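Local coordinates for protein type I modular polyketide synthase (Streptomyces albus subsp. albus, PDB 6IYT) that probably loads an extender unit, apparently ethylmalonyl from its coenzyme A thioester, onto the salinomycin assembly line as the acyltransferase domain of one module, at residues Q185-L188 and F189-M192; P144-A147 and A148-E152; A359-A363 and S364-E368; R238-L241 and F242-L246. One frame throughout, in Å; residues are numbered along the deposited sequence.

Contact 1: residues Q185-L188 and F189-M192; sequences QPVL and FTVM
Thr-190 and Val-187 meet one turn apart on helix 181-200, a helix of the acyltransferase domain, buried over this part and kinked at Pro-186, whose ring nitrogen cannot donate to the preceding turn. The backbone ladder resumes at once: Phe-189 N bonds to Gln-185 O at 2.9 Å, Val-191 N to Val-187 O and Met-192 N to Leu-188 O.

Side-chain polarity is turned back onto this ladder. With chi1 at 69°, the hydroxyl of Thr-190 sits between its own backbone N and carbonyl carbon, and from there OG1 donates to Val-187 O over 2.6 Å, in the carbonyl plane and on a lone pair. Val-187 O is thus gripped twice, and the buried hydroxyl is satisfied within the helix.

Apolar contacts are lighter. Val-187 CG1 and Val-191 CG2 stand 4.4 Å apart; Val-187 packs on Val-165 and Val-169 of helix 165-170, Val-191 on Met-135, and the Phe-189 ring on Ala-231 and Val-153. Met-192 touches the residues of a GxSxG pattern, consistent with the nucleophile elbow of such acyltransferases. Its chain bends at chi3 (-61°), which brings the terminal CE back to 3.7 Å from Leu-188 O.

Contact 2: residues P144-A147 and A148-E152; sequences PVFA and ARFAE
Ala-148 N to Pro-144 O, at 2.9 Å, is the first of four successive i to i+4 bonds by which the opening turns of helix 144-158 hold together; Arg-149 N, Phe-150 N and Ala-151 N follow onto Val-145 O, Phe-146 O and Ala-147 O. At the start of the helix, Ser-143 OG bonds to Phe-146 N, covering an amide of the first turn.

Phe-146 and Phe-150, one turn apart, form the buried side. Both rings leave the backbone with CG anti to N; being four residues apart and sharing this torsion, they project from the same flank of the helix. They nevertheless do not stack: the ring planes are inclined at 51° and the centroids are 6.0 Å apart. Contact is made where CZ of Phe-146 approaches CD2 of Phe-150 at 4.2 Å, an oblique touch. Beyond it the rings diverge, Phe-146 towards Leu-139 and Leu-195, Phe-150 towards Val-165 and Val-169, while Ser-194 is touched by both.

Arg-149 and Glu-152 carry the charge of this segment. The arginine chain bends at chi2 (63°), and its NH2 forms a salt bridge of 2.8 Å with Glu-152 OE1, which lies at the guanidinium edge, close to its plane. The small side chains of Ala-147, Ala-148 and Ala-151 add little beyond touching the backbone.

The chemistry is that of an amphipathic helix: two phenylalanines are given to the interior, while the i to i+3 ion pair offsets opposite charges near the surface and probably restrains the long arginine chain.

Contact 3: residues A359-A363 and S364-E368; sequences AELDA and SYWFE
Leu-361 lays its CD1 methyl over the centre of the Tyr-365 ring, 3.7 Å from the centroid and only 9° off the ring normal, a CH-pi contact at the start of helix 363-371. This is the tight part. The two side chains run alongside each other in the same direction, and Leu-361 CG also lies 3.8 Å from CZ2 of Trp-366, whose indole in turn has Tyr-365 CD2 over one face. Leu-361 centres an inverse gamma turn, and its carbonyl O receives a weak bond from Trp-366 NE1 at 2.9 Å, strongly bent at 125°.

On the looser, partly exposed side Asp-362 is the N-cap. Its chi1 of 59° folds the carboxylate back over the start of the helix, where OD1 accepts from Tyr-365 N at 3.0 Å. Asp-362 O starts the regular ladder by accepting from Trp-366 N. Ser-364 lies exposed beside the cap, and Glu-360 turns its carboxylate back to the amides of Ser-357 and Gly-358.

Helix 215-223 receives Leu-361 on Ala-220 and Trp-366 on Ile-217, and the hydroxyl of Tyr-365 bonds to Glu-216 and Ser-349. Leu-356 of strand 355-356 covers both Leu-361 and Tyr-365, while Phe-367 packs on Ile-331 of helix 328-334 and stacks with His-328.

Contact 4: residues R238-L241 and F242-L246; sequences RSQL and FADEL
Arg-238 and Phe-242 run next to each other in a common direction near the C-terminal end of helix 228-245, with the guanidinium plane only 15° from that of the ring. The near-parallel planes do not make a stack; the aliphatic part of the arginine does the touching. Its CG sits over the ring face, 4.3 Å from the centroid and 25° off the normal, a CH-pi contact. The same ring has Arg-238 O over a face, 3.4 Å above the plane and displaced towards the rim, while this oxygen accepts from Phe-242 N in the helical ladder. The arginine chain bends further out, and its NH1 reaches Asn-369 of helix 363-371; Cys-370 touches both side chains.

Gln-240 and Asp-244 are set differently, crossing at an angle with their amide and carboxylate planes 41° apart. NE2 donates to OD1 at 3.1 Å, leaving in the plane of its own amide but arriving from above the carboxylate plane, and a second, weak bond runs to OD2 at 3.4 Å. One N-H of Gln-240 NE2 is apparently shared, unequally, between the two carboxylate oxygens.

Leu-241 and Glu-245 also cross, with CD1 4.1 Å from Glu-245 CG. The leucine packs on Ile-331 and Leu-334, and the glutamate forms a salt bridge to Arg-330.

Polar and apolar roles are therefore divided round the helix: an arginine lends its methylene chain to an aromatic face and its charged end to another helix, whereas the exposed Asp-244 draws a neutral amide, which may modestly temper its negative charge.

Overall arrangement
Along the chain the order is contact 2, contact 1, contact 4, contact 3, all within the acyltransferase domain. Contacts 1 and 2 lie on helices 181-200 and 144-158, with centres about 13 Å apart, and touch where Phe-150 CE2 packs 3.8 Å from Thr-190 OG1. Helix 181-200 also meets helix 228-245, as Gln-185 and Pro-186 pack on Ser-239 of contact 4; the centres of contacts 1 and 4 are about 16 Å apart. Contact 4 in turn reaches contact 3 through Arg-238 and Trp-366. Contacts 2 and 3, with centres about 28 Å apart, do not touch. The four are linked in series by packing; contact 1 touches, and contacts 3 and 4 approach, a probable nucleophile elbow.

Contact 1: residues Q185-L188 and F189-M192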
loop_
_atom_site.group_PDB
_atom_site.type_symbol
_atom_site.label_atom_id
_atom_site.label_comp_id
_atom_site.label_asym_id
_atom_site.label_seq_id
_atom_site.Cartn_x
_atom_site.Cartn_y
_atom_site.Cartn_z
ATOM N N GLN A 185 5.471 -0.926 -14.113
ATOM C CA GLN A 185 6.277 -0.518 -12.953
ATOM C C GLN A 185 6.234 1.013 -12.748
ATOM O O GLN A 185 6.036 1.471 -11.652
ATOM C CB GLN A 185 7.692 -1.039 -13.028
ATOM C CG GLN A 185 7.772 -2.550 -12.960
ATOM C CD GLN A 185 9.162 -3.067 -12.592
ATOM O OE1 GLN A 185 10.064 -2.294 -12.268
ATOM N NE2 GLN A 185 9.304 -4.380 -12.556
ATOM N N PRO A 186 6.367 1.801 -13.828
ATOM C CA PRO A 186 6.305 3.230 -13.548
ATOM C C PRO A 186 4.917 3.714 -13.166
ATOM O O PRO A 186 4.784 4.668 -12.350
ATOM C CB PRO A 186 6.775 3.875 -14.891
ATOM C CG PRO A 186 7.614 2.811 -15.536
ATOM C CD PRO A 186 6.861 1.532 -15.190
ATOM N N VAL A 187 3.880 3.023 -13.642
ATOM C CA VAL A 187 2.507 3.359 -13.230
ATOM C C VAL A 187 2.269 2.990 -11.740
ATOM O O VAL A 187 1.800 3.806 -10.977
ATOM C CB VAL A 187 1.482 2.672 -14.105
ATOM C CG1 VAL A 187 0.127 2.723 -13.450
ATOM C CG2 VAL A 187 1.448 3.326 -15.468
ATOM N N LEU A 188 2.722 1.801 -11.333
ATOM C CA LEU A 188 2.678 1.395 -9.917
ATOM C C LEU A 188 3.409 2.363 -9.005
ATOM O O LEU A 188 2.941 2.656 -7.921
ATOM C CB LEU A 188 3.263 0.001 -9.752
ATOM C CG LEU A 188 2.367 -1.209 -9.499
ATOM C CD1 LEU A 188 0.932 -1.035 -9.901
ATOM C CD2 LEU A 188 2.973 -2.489 -10.073
ATOM N N PHE A 189 4.616 2.771 -9.417
ATOM C CA PHE A 189 5.380 3.770 -8.726
ATOM C C PHE A 189 4.555 5.054 -8.510
ATOM O O PHE A 189 4.454 5.543 -7.402
ATOM C CB PHE A 189 6.638 4.094 -9.520
ATOM C CG PHE A 189 7.352 5.319 -9.056
ATOM C CD1 PHE A 189 8.254 5.249 -8.008
ATOM C CD2 PHE A 189 7.278 6.471 -9.771
ATOM C CE1 PHE A 189 8.971 6.364 -7.596
ATOM C CE2 PHE A 189 7.999 7.583 -9.398
ATOM C CZ PHE A 189 8.860 7.526 -8.300
ATOM N N THR A 190 3.894 5.520 -9.561
ATOM C CA THR A 190 3.146 6.767 -9.487
ATOM C C THR A 190 1.975 6.604 -8.557
ATOM O O THR A 190 1.759 7.439 -7.693
ATOM C CB THR A 190 2.654 7.235 -10.876
ATOM O OG1 THR A 190 1.644 6.346 -11.360
ATOM C CG2 THR A 190 3.767 7.262 -11.800
ATOM N N VAL A 191 1.321 5.467 -8.636
ATOM C CA VAL A 191 0.147 5.227 -7.814
ATOM C C VAL A 191 0.546 5.095 -6.317
ATOM O O VAL A 191 -0.084 5.720 -5.442
ATOM C CB VAL A 191 -0.618 3.986 -8.274
ATOM C CG1 VAL A 191 -1.595 3.554 -7.222
ATOM C CG2 VAL A 191 -1.330 4.249 -9.582
ATOM N N MET A 192 1.647 4.392 -6.039
ATOM C CA MET A 192 2.050 4.128 -4.615
ATOM C C MET A 192 2.535 5.413 -3.933
ATOM O O MET A 192 2.169 5.716 -2.788
ATOM C CB MET A 192 3.145 3.075 -4.566
ATOM C CG MET A 192 2.633 1.669 -4.696
ATOM S SD MET A 192 3.912 0.425 -4.353
ATOM C CE MET A 192 5.105 0.773 -5.600
#

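Contact 2: residues P144-A147 and A148-E152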
loop_
_atom_site.group_PDB
_atom_site.type_symbol
_atom_site.label_atom_id
_atom_site.label_comp_id
_atom_site.label_asym_id
_atom_site.label_seq_id
_atom_site.Cartn_x
_atom_site.Cartn_y
_atom_site.Cartn_z
ATOM N N PRO A 144 -8.865 15.499 -5.210
ATOM C CA PRO A 144 -7.910 16.462 -5.718
ATOM C C PRO A 144 -6.518 16.305 -5.118
ATOM O O PRO A 144 -5.546 16.521 -5.809
ATOM C CB PRO A 144 -8.533 17.801 -5.342
ATOM C CG PRO A 144 -10.006 17.553 -5.361
ATOM C CD PRO A 144 -10.202 16.098 -4.973
ATOM N N VAL A 145 -6.434 15.831 -3.860
ATOM C CA VAL A 145 -5.139 15.577 -3.210
ATOM C C VAL A 145 -4.381 14.468 -3.972
ATOM O O VAL A 145 -3.193 14.622 -4.341
ATOM C CB VAL A 145 -5.324 15.119 -1.739
ATOM C CG1 VAL A 145 -4.056 14.453 -1.248
ATOM C CG2 VAL A 145 -5.686 16.297 -0.844
ATOM N N PHE A 146 -5.091 13.384 -4.288
ATOM C CA PHE A 146 -4.494 12.285 -5.041
ATOM C C PHE A 146 -4.109 12.737 -6.447
ATOM O O PHE A 146 -3.011 12.475 -6.909
ATOM C CB PHE A 146 -5.449 11.091 -5.095
ATOM C CG PHE A 146 -4.896 9.888 -5.831
ATOM C CD1 PHE A 146 -3.881 9.130 -5.288
ATOM C CD2 PHE A 146 -5.364 9.559 -7.080
ATOM C CE1 PHE A 146 -3.399 8.021 -5.955
ATOM C CE2 PHE A 146 -4.911 8.441 -7.736
ATOM C CZ PHE A 146 -3.952 7.647 -7.151
ATOM N N ALA A 147 -5.002 13.428 -7.114
ATOM C CA ALA A 147 -4.751 13.832 -8.497
ATOM C C ALA A 147 -3.550 14.791 -8.592
ATOM O O ALA A 147 -2.783 14.748 -9.554
ATOM C CB ALA A 147 -6.007 14.467 -9.078
ATOM N N ALA A 148 -3.448 15.724 -7.644
ATOM C CA ALA A 148 -2.333 16.677 -7.633
ATOM C C ALA A 148 -0.998 15.982 -7.490
ATOM O O ALA A 148 -0.019 16.357 -8.146
ATOM C CB ALA A 148 -2.514 17.687 -6.514
ATOM N N ARG A 149 -0.914 15.049 -6.542
ATOM C CA ARG A 149 0.305 14.345 -6.316
ATOM C C ARG A 149 0.608 13.447 -7.475
ATOM O O ARG A 149 1.758 13.357 -7.914
ATOM C CB ARG A 149 0.245 13.554 -5.027
ATOM C CG ARG A 149 1.551 12.842 -4.712
ATOM C CD ARG A 149 2.693 13.828 -4.492
ATOM N NE ARG A 149 3.811 13.178 -3.816
ATOM C CZ ARG A 149 5.073 13.564 -3.884
ATOM N NH1 ARG A 149 5.977 12.943 -3.146
ATOM N NH2 ARG A 149 5.416 14.628 -4.592
ATOM N N PHE A 150 -0.433 12.833 -8.027
ATOM C CA PHE A 150 -0.279 11.958 -9.199
ATOM C C PHE A 150 0.275 12.756 -10.404
ATOM O O PHE A 150 1.238 12.350 -10.998
ATOM C CB PHE A 150 -1.629 11.270 -9.534
ATOM C CG PHE A 150 -1.570 10.297 -10.694
ATOM C CD1 PHE A 150 -1.521 10.752 -12.009
ATOM C CD2 PHE A 150 -1.695 8.932 -10.474
ATOM C CE1 PHE A 150 -1.494 9.857 -13.059
ATOM C CE2 PHE A 150 -1.736 8.040 -11.533
ATOM C CZ PHE A 150 -1.603 8.511 -12.822
ATOM N N ALA A 151 -0.163 14.009 -10.549
ATOM C CA ALA A 151 0.348 14.871 -11.618
ATOM C C ALA A 151 1.818 15.179 -11.443
ATOM O O ALA A 151 2.583 15.123 -12.425
ATOM C CB ALA A 151 -0.454 16.162 -11.693
ATOM N N GLU A 152 2.236 15.472 -10.208
ATOM C CA GLU A 152 3.658 15.758 -9.918
ATOM C C GLU A 152 4.512 14.563 -10.266
ATOM O O GLU A 152 5.590 14.698 -10.842
ATOM C CB GLU A 152 3.874 16.101 -8.433
ATOM C CG GLU A 152 3.072 17.290 -7.923
ATOM C CD GLU A 152 3.347 17.611 -6.439
ATOM O OE1 GLU A 152 3.937 16.746 -5.727
ATOM O OE2 GLU A 152 3.066 18.770 -6.018
#

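Contact 3: residues A359-A363 and S364-E368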
loop_
_atom_site.group_PDB
_atom_site.type_symbol
_atom_site.label_atom_id
_atom_site.label_comp_id
_atom_site.label_asym_id
_atom_site.label_seq_id
_atom_site.Cartn_x
_atom_site.Cartn_y
_atom_site.Cartn_z
ATOM N N ALA A 359 21.271 7.871 1.757
ATOM C CA ALA A 359 22.462 8.302 0.999
ATOM C C ALA A 359 23.156 7.118 0.334
ATOM O O ALA A 359 24.024 7.310 -0.547
ATOM C CB ALA A 359 23.426 9.031 1.908
ATOM N N GLU A 360 22.792 5.911 0.763
ATOM C CA GLU A 360 23.451 4.652 0.336
ATOM C C GLU A 360 22.869 4.097 -0.989
ATOM O O GLU A 360 23.377 3.086 -1.514
ATOM C CB GLU A 360 23.288 3.561 1.422
ATOM C CG GLU A 360 23.652 3.972 2.840
ATOM C CD GLU A 360 22.460 4.531 3.627
ATOM O OE1 GLU A 360 22.509 4.534 4.866
ATOM O OE2 GLU A 360 21.497 4.988 3.003
ATOM N N LEU A 361 21.743 4.678 -1.458
ATOM C CA LEU A 361 20.937 4.087 -2.533
ATOM C C LEU A 361 21.471 4.411 -3.930
ATOM O O LEU A 361 20.779 5.026 -4.737
ATOM C CB LEU A 361 19.489 4.578 -2.434
ATOM C CG LEU A 361 18.512 3.892 -1.498
ATOM C CD1 LEU A 361 19.107 3.036 -0.399
ATOM C CD2 LEU A 361 17.427 4.840 -0.996
ATOM N N ASP A 362 22.729 4.047 -4.171
ATOM C CA ASP A 362 23.404 4.326 -5.437
ATOM C C ASP A 362 23.170 3.188 -6.430
ATOM O O ASP A 362 22.370 2.278 -6.176
ATOM C CB ASP A 362 24.924 4.522 -5.193
ATOM C CG ASP A 362 25.604 3.285 -4.543
ATOM O OD1 ASP A 362 25.007 2.184 -4.522
ATOM O OD2 ASP A 362 26.704 3.442 -3.936
ATOM N N ALA A 363 23.779 3.284 -7.600
ATOM C CA ALA A 363 23.542 2.260 -8.654
ATOM C C ALA A 363 23.788 0.842 -8.151
ATOM O O ALA A 363 23.044 -0.085 -8.515
ATOM C CB ALA A 363 24.378 2.543 -9.878
ATOM N N SER A 364 24.852 0.657 -7.360
ATOM C CA SER A 364 25.177 -0.667 -6.798
ATOM C C SER A 364 24.062 -1.181 -5.917
ATOM O O SER A 364 23.713 -2.387 -5.935
ATOM C CB SER A 364 26.488 -0.622 -6.000
ATOM O OG SER A 364 27.593 -0.653 -6.895
ATOM N N TYR A 365 23.469 -0.287 -5.158
ATOM C CA TYR A 365 22.278 -0.662 -4.354
ATOM C C TYR A 365 21.119 -1.125 -5.217
ATOM O O TYR A 365 20.498 -2.116 -4.912
ATOM C CB TYR A 365 21.830 0.478 -3.481
ATOM C CG TYR A 365 20.736 0.079 -2.548
ATOM C CD1 TYR A 365 21.025 -0.556 -1.339
ATOM C CD2 TYR A 365 19.408 0.210 -2.918
ATOM C CE1 TYR A 365 20.013 -1.020 -0.514
ATOM C CE2 TYR A 365 18.390 -0.303 -2.129
ATOM C CZ TYR A 365 18.688 -0.796 -0.880
ATOM O OH TYR A 365 17.695 -1.334 -0.126
ATOM N N TRP A 366 20.830 -0.413 -6.297
ATOM C CA TRP A 366 19.711 -0.761 -7.130
ATOM C C TRP A 366 19.947 -2.044 -7.932
ATOM O O TRP A 366 19.012 -2.819 -8.120
ATOM C CB TRP A 366 19.304 0.379 -8.024
ATOM C CG TRP A 366 18.777 1.542 -7.256
ATOM C CD1 TRP A 366 19.387 2.755 -7.091
ATOM C CD2 TRP A 366 17.641 1.541 -6.385
ATOM N NE1 TRP A 366 18.713 3.504 -6.174
ATOM C CE2 TRP A 366 17.663 2.768 -5.679
ATOM C CE3 TRP A 366 16.697 0.577 -6.033
ATOM C CZ2 TRP A 366 16.721 3.089 -4.726
ATOM C CZ3 TRP A 366 15.720 0.910 -5.088
ATOM C CH2 TRP A 366 15.726 2.161 -4.467
ATOM N N PHE A 367 21.220 -2.396 -8.164
ATOM C CA PHE A 367 21.517 -3.726 -8.632
ATOM C C PHE A 367 21.210 -4.787 -7.566
ATOM O O PHE A 367 20.531 -5.750 -7.837
ATOM C CB PHE A 367 22.951 -3.879 -9.080
ATOM C CG PHE A 367 23.297 -5.294 -9.454
ATOM C CD1 PHE A 367 22.789 -5.844 -10.614
ATOM C CD2 PHE A 367 23.935 -6.116 -8.555
ATOM C CE1 PHE A 367 22.991 -7.192 -10.908
ATOM C CE2 PHE A 367 24.203 -7.460 -8.864
ATOM C CZ PHE A 367 23.710 -7.995 -10.040
ATOM N N GLU A 368 21.710 -4.593 -6.350
ATOM C CA GLU A 368 21.451 -5.550 -5.273
ATOM C C GLU A 368 19.950 -5.683 -5.017
ATOM O O GLU A 368 19.442 -6.782 -4.780
ATOM C CB GLU A 368 22.158 -5.112 -3.998
ATOM C CG GLU A 368 23.683 -5.163 -4.068
ATOM C CD GLU A 368 24.215 -6.563 -4.259
ATOM O OE1 GLU A 368 23.831 -7.461 -3.457
ATOM O OE2 GLU A 368 25.078 -6.753 -5.173
#

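Contact 4: residues R238-L241 and F242-L246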
loop_
_atom_site.group_PDB
_atom_site.type_symbol
_atom_site.label_atom_id
_atom_site.label_comp_id
_atom_site.label_asym_id
_atom_site.label_seq_id
_atom_site.Cartn_x
_atom_site.Cartn_y
_atom_site.Cartn_z
ATOM N N ARG A 238 15.112 0.694 -15.369
ATOM C CA ARG A 238 15.242 -0.670 -14.946
ATOM C C ARG A 238 14.143 -1.560 -15.519
ATOM O O ARG A 238 14.423 -2.647 -15.999
ATOM C CB ARG A 238 15.304 -0.796 -13.445
ATOM C CG ARG A 238 15.988 -2.094 -13.051
ATOM C CD ARG A 238 16.285 -2.147 -11.559
ATOM N NE ARG A 238 15.063 -2.280 -10.766
ATOM C CZ ARG A 238 15.067 -2.399 -9.441
ATOM N NH1 ARG A 238 16.214 -2.348 -8.791
ATOM N NH2 ARG A 238 13.927 -2.622 -8.774
ATOM N N SER A 239 12.885 -1.093 -15.496
ATOM C CA SER A 239 11.797 -1.894 -16.038
ATOM C C SER A 239 11.905 -2.059 -17.559
ATOM O O SER A 239 11.600 -3.120 -18.088
ATOM C CB SER A 239 10.415 -1.356 -15.625
ATOM O OG SER A 239 10.144 -0.054 -16.132
ATOM N N GLN A 240 12.384 -1.032 -18.247
ATOM C CA GLN A 240 12.663 -1.158 -19.701
ATOM C C GLN A 240 13.763 -2.188 -19.972
ATOM O O GLN A 240 13.637 -3.031 -20.869
ATOM C CB GLN A 240 13.070 0.181 -20.293
ATOM C CG GLN A 240 13.224 0.145 -21.806
ATOM C CD GLN A 240 11.939 -0.213 -22.515
ATOM O OE1 GLN A 240 10.925 0.527 -22.421
ATOM N NE2 GLN A 240 11.972 -1.274 -23.305
ATOM N N LEU A 241 14.793 -2.205 -19.135
ATOM C CA LEU A 241 15.883 -3.220 -19.334
ATOM C C LEU A 241 15.315 -4.617 -19.176
ATOM O O LEU A 241 15.586 -5.524 -19.989
ATOM C CB LEU A 241 17.014 -3.015 -18.353
ATOM C CG LEU A 241 18.150 -4.013 -18.448
ATOM C CD1 LEU A 241 18.832 -3.929 -19.793
ATOM C CD2 LEU A 241 19.135 -3.786 -17.315
ATOM N N PHE A 242 14.473 -4.784 -18.172
ATOM C CA PHE A 242 13.844 -6.075 -17.929
ATOM C C PHE A 242 12.915 -6.472 -19.084
ATOM O O PHE A 242 12.812 -7.669 -19.423
ATOM C CB PHE A 242 13.080 -6.057 -16.610
ATOM C CG PHE A 242 13.961 -6.005 -15.404
ATOM C CD1 PHE A 242 15.328 -6.133 -15.524
ATOM C CD2 PHE A 242 13.414 -5.910 -14.137
ATOM C CE1 PHE A 242 16.149 -6.097 -14.403
ATOM C CE2 PHE A 242 14.246 -5.822 -13.011
ATOM C CZ PHE A 242 15.597 -5.993 -13.149
ATOM N N ALA A 243 12.165 -5.512 -19.613
ATOM C CA ALA A 243 11.315 -5.755 -20.808
ATOM C C ALA A 243 12.180 -6.242 -21.978
ATOM O O ALA A 243 11.771 -7.128 -22.756
ATOM C CB ALA A 243 10.577 -4.476 -21.208
ATOM N N ASP A 244 13.310 -5.602 -22.147
ATOM C CA ASP A 244 14.235 -5.955 -23.209
ATOM C C ASP A 244 14.938 -7.316 -23.100
ATOM O O ASP A 244 15.220 -7.945 -24.109
ATOM C CB ASP A 244 15.253 -4.841 -23.451
ATOM C CG ASP A 244 14.599 -3.560 -23.960
ATOM O OD1 ASP A 244 13.533 -3.668 -24.528
ATOM O OD2 ASP A 244 15.151 -2.484 -23.819
ATOM N N GLU A 245 15.340 -7.698 -21.886
ATOM C CA GLU A 245 16.123 -8.932 -21.701
ATOM C C GLU A 245 15.603 -10.125 -20.880
ATOM O O GLU A 245 16.142 -11.224 -21.002
ATOM C CB GLU A 245 17.502 -8.554 -21.144
ATOM C CG GLU A 245 18.192 -7.426 -21.891
ATOM C CD GLU A 245 18.775 -7.877 -23.214
ATOM O OE1 GLU A 245 19.003 -9.094 -23.378
ATOM O OE2 GLU A 245 19.007 -7.016 -24.088
ATOM N N LEU A 246 14.582 -9.931 -20.054
ATOM C CA LEU A 246 14.094 -11.000 -19.219
ATOM C C LEU A 246 12.656 -11.495 -19.502
ATOM O O LEU A 246 12.271 -12.521 -19.018
ATOM C CB LEU A 246 14.182 -10.582 -17.744
ATOM C CG LEU A 246 15.556 -10.286 -17.176
ATOM C CD1 LEU A 246 15.526 -9.929 -15.707
ATOM C CD2 LEU A 246 16.444 -11.507 -17.391
#